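Local coordinates for terminal oxygenase component of carbazole (Janthinobacterium sp., PDB 7BUG), which catalyses, as the oxygenase component of carbazole 1,9a-dioxygenase, the angular dioxygenation of carbazole at a mononuclear iron fed with electrons by a Rieske [2Fe-2S] cluster, at residues I186-I191 with L200-A205; N177-S182 with N260-W265; P274-N277 with M281-E284. All coordinates share one frame; numbering follows the deposited sequence.

Contact 1 (I186-I191 with L200-A205); sequences IHKDSI and LPLGFA. With FE2 (Fe (II) ion), chain E.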
loop_
_atom_site.group_PDB
_atom_site.type_symbol
_atom_site.label_atom_id
_atom_site.label_comp_id
_atom_site.label_asym_id
_atom_site.label_seq_id
_atom_site.Cartn_x
_atom_site.Cartn_y
_atom_site.Cartn_z
ATOM N N ILE A 186 6.530 22.659 22.364
ATOM C CA ILE A 186 6.531 21.186 22.536
ATOM C C ILE A 186 7.613 20.713 23.502
ATOM O O ILE A 186 7.544 19.560 23.902
ATOM C CB ILE A 186 6.626 20.459 21.174
ATOM C CG1 ILE A 186 8.057 20.416 20.618
ATOM C CG2 ILE A 186 5.662 21.085 20.197
ATOM C CD1 ILE A 186 8.198 19.587 19.356
ATOM N N HIS A 187 8.638 21.534 23.778
ATOM C CA HIS A 187 9.816 21.141 24.575
ATOM C C HIS A 187 9.656 21.561 26.057
ATOM O O HIS A 187 10.567 21.292 26.820
ATOM C CB HIS A 187 11.065 21.758 23.962
ATOM C CG HIS A 187 11.354 21.266 22.578
ATOM N ND1 HIS A 187 11.611 19.952 22.323
ATOM C CD2 HIS A 187 11.547 21.919 21.416
ATOM C CE1 HIS A 187 11.901 19.792 21.040
ATOM N NE2 HIS A 187 11.853 20.969 20.483
ATOM N N LYS A 188 8.499 22.111 26.408
ATOM C CA LYS A 188 8.271 22.747 27.744
ATOM C C LYS A 188 8.417 21.705 28.862
ATOM O O LYS A 188 8.840 22.094 29.951
ATOM C CB LYS A 188 6.934 23.485 27.762
ATOM C CG LYS A 188 5.690 22.609 27.680
ATOM C CD LYS A 188 4.456 23.414 27.373
ATOM C CE LYS A 188 3.203 22.564 27.294
ATOM N NZ LYS A 188 3.205 21.686 26.083
ATOM N N ASP A 189 8.198 20.431 28.617
ATOM C CA ASP A 189 8.310 19.370 29.656
ATOM C C ASP A 189 9.564 18.529 29.475
ATOM O O ASP A 189 9.677 17.470 30.136
ATOM C CB ASP A 189 7.081 18.453 29.667
ATOM C CG ASP A 189 5.772 19.168 29.949
ATOM O OD1 ASP A 189 5.821 20.084 30.773
ATOM O OD2 ASP A 189 4.731 18.800 29.333
ATOM N N SER A 190 10.535 18.947 28.644
ATOM C CA SER A 190 11.740 18.128 28.402
ATOM C C SER A 190 12.573 17.975 29.678
ATOM O O SER A 190 12.738 18.963 30.344
ATOM C CB SER A 190 12.620 18.692 27.305
ATOM O OG SER A 190 13.771 17.866 27.170
ATOM N N ILE A 191 13.128 16.789 29.894
ATOM C CA ILE A 191 14.099 16.469 30.980
ATOM C C ILE A 191 15.280 17.435 30.855
ATOM O O ILE A 191 15.780 17.874 31.909
ATOM C CB ILE A 191 14.540 14.993 30.895
ATOM C CG1 ILE A 191 15.474 14.612 32.046
ATOM C CG2 ILE A 191 15.184 14.685 29.544
ATOM C CD1 ILE A 191 14.769 14.425 33.379
ATOM N N LEU A 200 13.744 28.504 28.980
ATOM C CA LEU A 200 13.038 28.181 27.714
ATOM C C LEU A 200 11.671 28.819 27.807
ATOM O O LEU A 200 10.842 28.360 28.593
ATOM C CB LEU A 200 12.932 26.664 27.541
ATOM C CG LEU A 200 12.450 26.223 26.156
ATOM C CD1 LEU A 200 13.586 26.366 25.139
ATOM C CD2 LEU A 200 11.909 24.793 26.173
ATOM N N PRO A 201 11.401 29.879 27.029
ATOM C CA PRO A 201 10.057 30.440 26.970
ATOM C C PRO A 201 9.119 29.515 26.177
ATOM O O PRO A 201 9.614 28.597 25.541
ATOM C CB PRO A 201 10.180 31.741 26.180
ATOM C CG PRO A 201 11.543 31.683 25.495
ATOM C CD PRO A 201 12.354 30.591 26.163
ATOM N N LEU A 202 7.813 29.728 26.324
ATOM C CA LEU A 202 6.764 29.041 25.533
ATOM C C LEU A 202 6.849 29.509 24.087
ATOM O O LEU A 202 6.468 28.713 23.193
ATOM C CB LEU A 202 5.383 29.367 26.104
ATOM C CG LEU A 202 5.181 28.940 27.553
ATOM C CD1 LEU A 202 3.772 29.272 27.983
ATOM C CD2 LEU A 202 5.503 27.465 27.767
ATOM N N GLY A 203 7.258 30.760 23.885
ATOM C CA GLY A 203 7.327 31.434 22.581
ATOM C C GLY A 203 7.773 32.876 22.735
ATOM O O GLY A 203 8.361 33.178 23.780
ATOM N N PHE A 204 7.428 33.722 21.762
ATOM C CA PHE A 204 7.873 35.130 21.640
ATOM C C PHE A 204 6.741 35.959 21.067
ATOM O O PHE A 204 6.168 35.569 20.052
ATOM C CB PHE A 204 9.062 35.280 20.686
ATOM C CG PHE A 204 10.290 34.559 21.151
ATOM C CD1 PHE A 204 10.504 33.241 20.788
ATOM C CD2 PHE A 204 11.202 35.186 21.977
ATOM C CE1 PHE A 204 11.620 32.563 21.250
ATOM C CE2 PHE A 204 12.316 34.504 22.444
ATOM C CZ PHE A 204 12.514 33.192 22.085
ATOM N N ALA A 205 6.456 37.109 21.680
ATOM C CA ALA A 205 5.665 38.167 21.009
ATOM C C ALA A 205 6.655 38.942 20.147
ATOM O O ALA A 205 7.604 39.509 20.692
ATOM C CB ALA A 205 4.966 39.050 22.023
HETATM FE FE FE2 E . 12.511 21.218 18.485
HETATM O O HOH W 1 14.120 22.027 18.691
HETATM O O HOH W 2 13.402 21.373 16.483
#

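Contact 2 (N177-S182 with N260-W265); sequences NGFDPS and NDISIW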
loop_
_atom_site.group_PDB
_atom_site.type_symbol
_atom_site.label_atom_id
_atom_site.label_comp_id
_atom_site.label_asym_id
_atom_site.label_seq_id
_atom_site.Cartn_x
_atom_site.Cartn_y
_atom_site.Cartn_z
ATOM N N ASN A 177 10.217 22.305 11.201
ATOM C CA ASN A 177 10.115 22.008 12.651
ATOM C C ASN A 177 11.384 22.507 13.356
ATOM O O ASN A 177 11.271 23.055 14.462
ATOM C CB ASN A 177 9.909 20.525 12.873
ATOM C CG ASN A 177 10.199 20.087 14.298
ATOM O OD1 ASN A 177 9.442 20.429 15.193
ATOM N ND2 ASN A 177 11.207 19.238 14.449
ATOM N N GLY A 178 12.547 22.294 12.758
ATOM C CA GLY A 178 13.798 22.741 13.374
ATOM C C GLY A 178 13.867 24.259 13.505
ATOM O O GLY A 178 14.364 24.783 14.554
ATOM N N PHE A 179 13.516 24.975 12.442
ATOM C CA PHE A 179 13.740 26.428 12.337
ATOM C C PHE A 179 12.533 27.223 12.855
ATOM O O PHE A 179 12.576 28.431 12.905
ATOM C CB PHE A 179 14.025 26.808 10.891
ATOM C CG PHE A 179 14.591 28.189 10.748
ATOM C CD1 PHE A 179 15.704 28.592 11.476
ATOM C CD2 PHE A 179 14.045 29.062 9.826
ATOM C CE1 PHE A 179 16.219 29.877 11.319
ATOM C CE2 PHE A 179 14.570 30.332 9.670
ATOM C CZ PHE A 179 15.665 30.733 10.401
ATOM N N ASP A 180 11.512 26.542 13.334
ATOM C CA ASP A 180 10.239 27.209 13.701
ATOM C C ASP A 180 10.369 27.874 15.078
ATOM O O ASP A 180 10.631 27.181 16.070
ATOM C CB ASP A 180 9.224 26.079 13.709
ATOM C CG ASP A 180 7.825 26.489 14.038
ATOM O OD1 ASP A 180 7.658 27.530 14.747
ATOM O OD2 ASP A 180 6.935 25.716 13.628
ATOM N N PRO A 181 10.307 29.214 15.201
ATOM C CA PRO A 181 10.570 29.816 16.500
ATOM C C PRO A 181 9.539 29.444 17.585
ATOM O O PRO A 181 9.869 29.364 18.768
ATOM C CB PRO A 181 10.567 31.341 16.221
ATOM C CG PRO A 181 10.664 31.468 14.700
ATOM C CD PRO A 181 10.063 30.193 14.129
ATOM N N SER A 182 8.284 29.227 17.205
ATOM C CA SER A 182 7.202 28.979 18.211
ATOM C C SER A 182 7.029 27.499 18.580
ATOM O O SER A 182 6.336 27.195 19.584
ATOM C CB SER A 182 5.939 29.560 17.743
ATOM O OG SER A 182 6.059 30.967 17.763
ATOM N N ASN A 260 20.880 31.634 21.457
ATOM C CA ASN A 260 20.954 33.064 21.061
ATOM C C ASN A 260 21.024 33.187 19.541
ATOM O O ASN A 260 20.464 34.134 19.024
ATOM C CB ASN A 260 22.194 33.750 21.617
ATOM C CG ASN A 260 22.252 33.626 23.119
ATOM O OD1 ASN A 260 22.470 32.539 23.633
ATOM N ND2 ASN A 260 21.996 34.713 23.822
ATOM N N ASP A 261 21.751 32.297 18.864
ATOM C CA ASP A 261 21.917 32.336 17.384
ATOM C C ASP A 261 21.324 31.049 16.798
ATOM O O ASP A 261 21.786 29.966 17.179
ATOM C CB ASP A 261 23.377 32.471 16.935
ATOM C CG ASP A 261 24.075 33.699 17.478
ATOM O OD1 ASP A 261 23.462 34.784 17.441
ATOM O OD2 ASP A 261 25.243 33.564 17.917
ATOM N N ILE A 262 20.301 31.202 15.971
ATOM C CA ILE A 262 19.603 30.054 15.336
ATOM C C ILE A 262 19.620 30.345 13.844
ATOM O O ILE A 262 19.109 31.397 13.443
ATOM C CB ILE A 262 18.156 29.897 15.807
ATOM C CG1 ILE A 262 18.115 29.610 17.305
ATOM C CG2 ILE A 262 17.473 28.792 14.986
ATOM C CD1 ILE A 262 16.722 29.472 17.869
ATOM N N SER A 263 20.127 29.429 13.037
ATOM C CA SER A 263 20.175 29.674 11.584
ATOM C C SER A 263 19.933 28.361 10.844
ATOM O O SER A 263 20.258 27.283 11.384
ATOM C CB SER A 263 21.500 30.308 11.178
ATOM O OG SER A 263 22.589 29.559 11.679
ATOM N N ILE A 264 19.316 28.498 9.681
ATOM C CA ILE A 264 19.100 27.359 8.774
ATOM C C ILE A 264 19.876 27.642 7.487
ATOM O O ILE A 264 19.890 28.789 7.001
ATOM C CB ILE A 264 17.601 27.122 8.534
ATOM C CG1 ILE A 264 17.377 25.806 7.786
ATOM C CG2 ILE A 264 16.975 28.320 7.797
ATOM C CD1 ILE A 264 17.620 24.541 8.613
ATOM N N TRP A 265 20.486 26.610 6.936
ATOM C CA TRP A 265 21.380 26.736 5.748
ATOM C C TRP A 265 20.951 25.728 4.697
ATOM O O TRP A 265 20.661 24.574 5.072
ATOM C CB TRP A 265 22.822 26.479 6.196
ATOM C CG TRP A 265 23.238 27.418 7.283
ATOM C CD1 TRP A 265 23.031 27.271 8.620
ATOM C CD2 TRP A 265 23.814 28.730 7.109
ATOM N NE1 TRP A 265 23.478 28.371 9.311
ATOM C CE2 TRP A 265 23.959 29.286 8.401
ATOM C CE3 TRP A 265 24.218 29.474 5.987
ATOM C CZ2 TRP A 265 24.499 30.557 8.607
ATOM C CZ3 TRP A 265 24.720 30.738 6.197
ATOM C CH2 TRP A 265 24.864 31.261 7.484
#

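Contact 3 (P274-N277 with M281-E284); sequences PFPN and MQFE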
loop_
_atom_site.group_PDB
_atom_site.type_symbol
_atom_site.label_atom_id
_atom_site.label_comp_id
_atom_site.label_asym_id
_atom_site.label_seq_id
_atom_site.Cartn_x
_atom_site.Cartn_y
_atom_site.Cartn_z
ATOM N N PRO A 274 24.332 28.965 21.658
ATOM C CA PRO A 274 24.837 27.667 22.081
ATOM C C PRO A 274 23.666 26.711 22.372
ATOM O O PRO A 274 22.564 27.134 22.601
ATOM C CB PRO A 274 25.643 28.036 23.349
ATOM C CG PRO A 274 24.905 29.186 23.951
ATOM C CD PRO A 274 24.256 29.907 22.787
ATOM N N PHE A 275 23.937 25.419 22.362
ATOM C CA PHE A 275 22.939 24.370 22.683
ATOM C C PHE A 275 23.624 23.028 22.694
ATOM O O PHE A 275 24.516 22.845 21.874
ATOM C CB PHE A 275 21.831 24.323 21.635
ATOM C CG PHE A 275 20.567 23.722 22.188
ATOM C CD1 PHE A 275 19.705 24.501 22.940
ATOM C CD2 PHE A 275 20.280 22.382 21.982
ATOM C CE1 PHE A 275 18.571 23.927 23.493
ATOM C CE2 PHE A 275 19.138 21.817 22.542
ATOM C CZ PHE A 275 18.310 22.600 23.309
ATOM N N PRO A 276 23.297 22.057 23.582
ATOM C CA PRO A 276 22.280 22.191 24.654
ATOM C C PRO A 276 22.828 22.761 25.980
ATOM O O PRO A 276 22.111 22.806 26.996
ATOM C CB PRO A 276 21.897 20.718 24.829
ATOM C CG PRO A 276 23.225 20.017 24.671
ATOM C CD PRO A 276 23.795 20.689 23.452
ATOM N N ASN A 277 24.061 23.257 25.920
ATOM C CA ASN A 277 24.809 23.880 27.054
ATOM C C ASN A 277 25.544 25.105 26.520
ATOM O O ASN A 277 25.812 25.204 25.317
ATOM C CB ASN A 277 25.688 22.838 27.722
ATOM C CG ASN A 277 25.984 23.145 29.177
ATOM O OD1 ASN A 277 25.061 23.396 29.940
ATOM N ND2 ASN A 277 27.259 23.149 29.538
ATOM N N MET A 281 27.529 23.759 20.615
ATOM C CA MET A 281 26.507 24.144 19.636
ATOM C C MET A 281 25.943 22.907 18.946
ATOM O O MET A 281 26.538 21.853 19.026
ATOM C CB MET A 281 27.031 25.146 18.607
ATOM C CG MET A 281 28.299 24.789 17.967
ATOM S SD MET A 281 29.002 26.272 17.105
ATOM C CE MET A 281 29.822 27.133 18.448
ATOM N N GLN A 282 24.738 23.051 18.412
ATOM C CA GLN A 282 24.083 21.911 17.753
ATOM C C GLN A 282 24.000 22.179 16.250
ATOM O O GLN A 282 23.548 23.249 15.864
ATOM C CB GLN A 282 22.741 21.641 18.421
ATOM C CG GLN A 282 22.000 20.463 17.831
ATOM C CD GLN A 282 20.991 19.806 18.752
ATOM O OE1 GLN A 282 21.055 19.979 19.971
ATOM N NE2 GLN A 282 20.048 19.048 18.185
ATOM N N PHE A 283 24.410 21.207 15.453
ATOM C CA PHE A 283 24.213 21.277 13.987
ATOM C C PHE A 283 23.435 20.029 13.589
ATOM O O PHE A 283 23.864 18.908 13.895
ATOM C CB PHE A 283 25.547 21.321 13.245
ATOM C CG PHE A 283 26.634 22.250 13.740
ATOM C CD1 PHE A 283 27.567 21.820 14.683
ATOM C CD2 PHE A 283 26.770 23.536 13.227
ATOM C CE1 PHE A 283 28.611 22.651 15.082
ATOM C CE2 PHE A 283 27.827 24.349 13.617
ATOM C CZ PHE A 283 28.759 23.891 14.515
ATOM N N GLU A 284 22.287 20.194 12.937
ATOM C CA GLU A 284 21.506 19.009 12.583
ATOM C C GLU A 284 21.005 19.157 11.139
ATOM O O GLU A 284 20.473 20.198 10.731
ATOM C CB GLU A 284 20.400 18.725 13.612
ATOM C CG GLU A 284 19.406 19.817 13.752
ATOM C CD GLU A 284 18.281 19.440 14.735
ATOM O OE1 GLU A 284 18.621 18.736 15.724
ATOM O OE2 GLU A 284 17.128 19.750 14.469
#

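Contact 1 (I186-I191 with L200-A205)
Leu200 reaches the backbone and side chain of His187, one of the iron ligands in the facial triad of two histidines and one carboxylate of this Rieske oxygenase. The apolar part of the contact is small. CD2 of Leu200 touches His187 CB at 3.8 Å and lies equally close to the carbonyl oxygen His187 O. Because CG of Leu200 stands opposite its own backbone N (chi1 -170°), the branched end is carried across to the histidine; a leucine suits the place, covering the hydrocarbon root of the ligand without offering a competing polar group. Farther along, the aliphatic stem of Lys188 meets Leu202, CD against CD2 at 4.2 Å. The amine carries on past this pair to a salt bridge with Glu81 of the second subunit, so the long chain serves an apolar neighbour and an intersubunit charge at once.

Backbone hydrogen bonding shapes the 186-191 side. A type I turn runs from His187 to Ser190, closed by Ser190 N to His187 O at 3.0 Å. Ser190 then takes the N-cap of helix 191-195, its hydroxyl gripping the backbone N of Leu192; serine is short enough to fold back in this way.

Metal coordination is the third kind of interaction. His183 and Asp333 complete the protein ligands. Ile186 CG1 lies over the centre of one face of the His187 imidazole. From that ring, His187 NE2 binds the iron(II) ion at 2.1 Å.

Contact 2 (N177-S182 with N260-W265)
Over one face of the Phe179 ring sits Ile264 CG2, while the backbone oxygen Ile262 O lies at the ring's edge, in its plane. This is helix-on-sheet packing in the catalytic domain, whose Bet v 1-like fold places helix 171-179 against the antiparallel sheet containing strand 261-265. The methyl makes a CH-pi contact 3.5 Å from the ring centroid and only 7° off its normal, nearly centred above the ring. Phe179 projects toward the strand with CG anti to the backbone N (chi1 -166°), and a flat aromatic suits a place where a methyl must be met broadside and a carbonyl edge-on. Ile262 also brings CG2 to 3.9 Å from Phe179 CD1, on the side away from the Ile264 methyl. Alternation along the strand turns both isoleucines to the helix and Ser263 to the other side, where its OG accepts a hydrogen bond from Trp265 NE1 at 2.8 Å.

Just past the helix, Asp180 links the two metal centres, consistent with the intersubunit electron path of Rieske oxygenases. Asp180 O is hydrogen-bonded to ND1 of the iron ligand His183, and Asp180 OD2 to NE2 of His93, a cluster-binding histidine of the second subunit.

Contact 3 (P274-N277 with M281-E284)
Phe275 and Gln282 meet where an irregular turn, with cis peptide bonds before both Pro274 and Pro276, bends back beside the start of strand 281-288 without a backbone hydrogen bond between the two segments. Phe275 O comes within 3.3 Å of Met281 C, but its angles to the nearby N-H groups are poor, so the backbones merely lie close.

The side chains of Phe275 and Gln282 run side by side in the same direction. CG of Gln282 is anti to its backbone N (chi1 -179°), and the extended chain beyond it carries the amide to the ring. Gln282 OE1 meets the Phe275 ring at its edge and in its plane, 3.2 Å from CD2, with the ring and amide planes 56° apart. Such an approach suits a phenylalanine, whose C-H rim is slightly positive, and a glutamine long enough to span the gap. Pro276 rests against Trp321 and Ala325 of helix 307-327, where a rigid apolar ring fits.

The other end of the amide is held by two acceptors: Gln282 NE2 donates to Glu284 OE1 at 2.9 Å, from above the carboxylate plane, and also to Asn330 OD1. Glu284 is further tied to Tyr286 and Tyr296. With NE2 committed to acceptors, the amide's orientation is fixed and its oxygen is left to face the aromatic edge, a buried meeting of polar and apolar groups near the iron pocket.

Overall arrangement
All three contacts are largely buried and belong to the catalytic domain. Contacts 2 and 3 share the seven-stranded antiparallel sheet and touch directly, Asn260 OD1 to Pro274 CD at 3.3 Å; their centres are about 11 Å apart. Contact 1 lies farther out, about 24 Å from the chain's centre against 14 and 15 Å for the others, and its 203-205 strand belongs to a separate three-stranded sheet. Its segment 186-191 follows closely on 177-182 of contact 2, and both contacts reach the second subunit. The chemistry differs accordingly: a few aliphatic touches beside an iron ligand in contact 1, methyl-on-ring packing in contact 2, amide-to-ring-edge contact in contact 3.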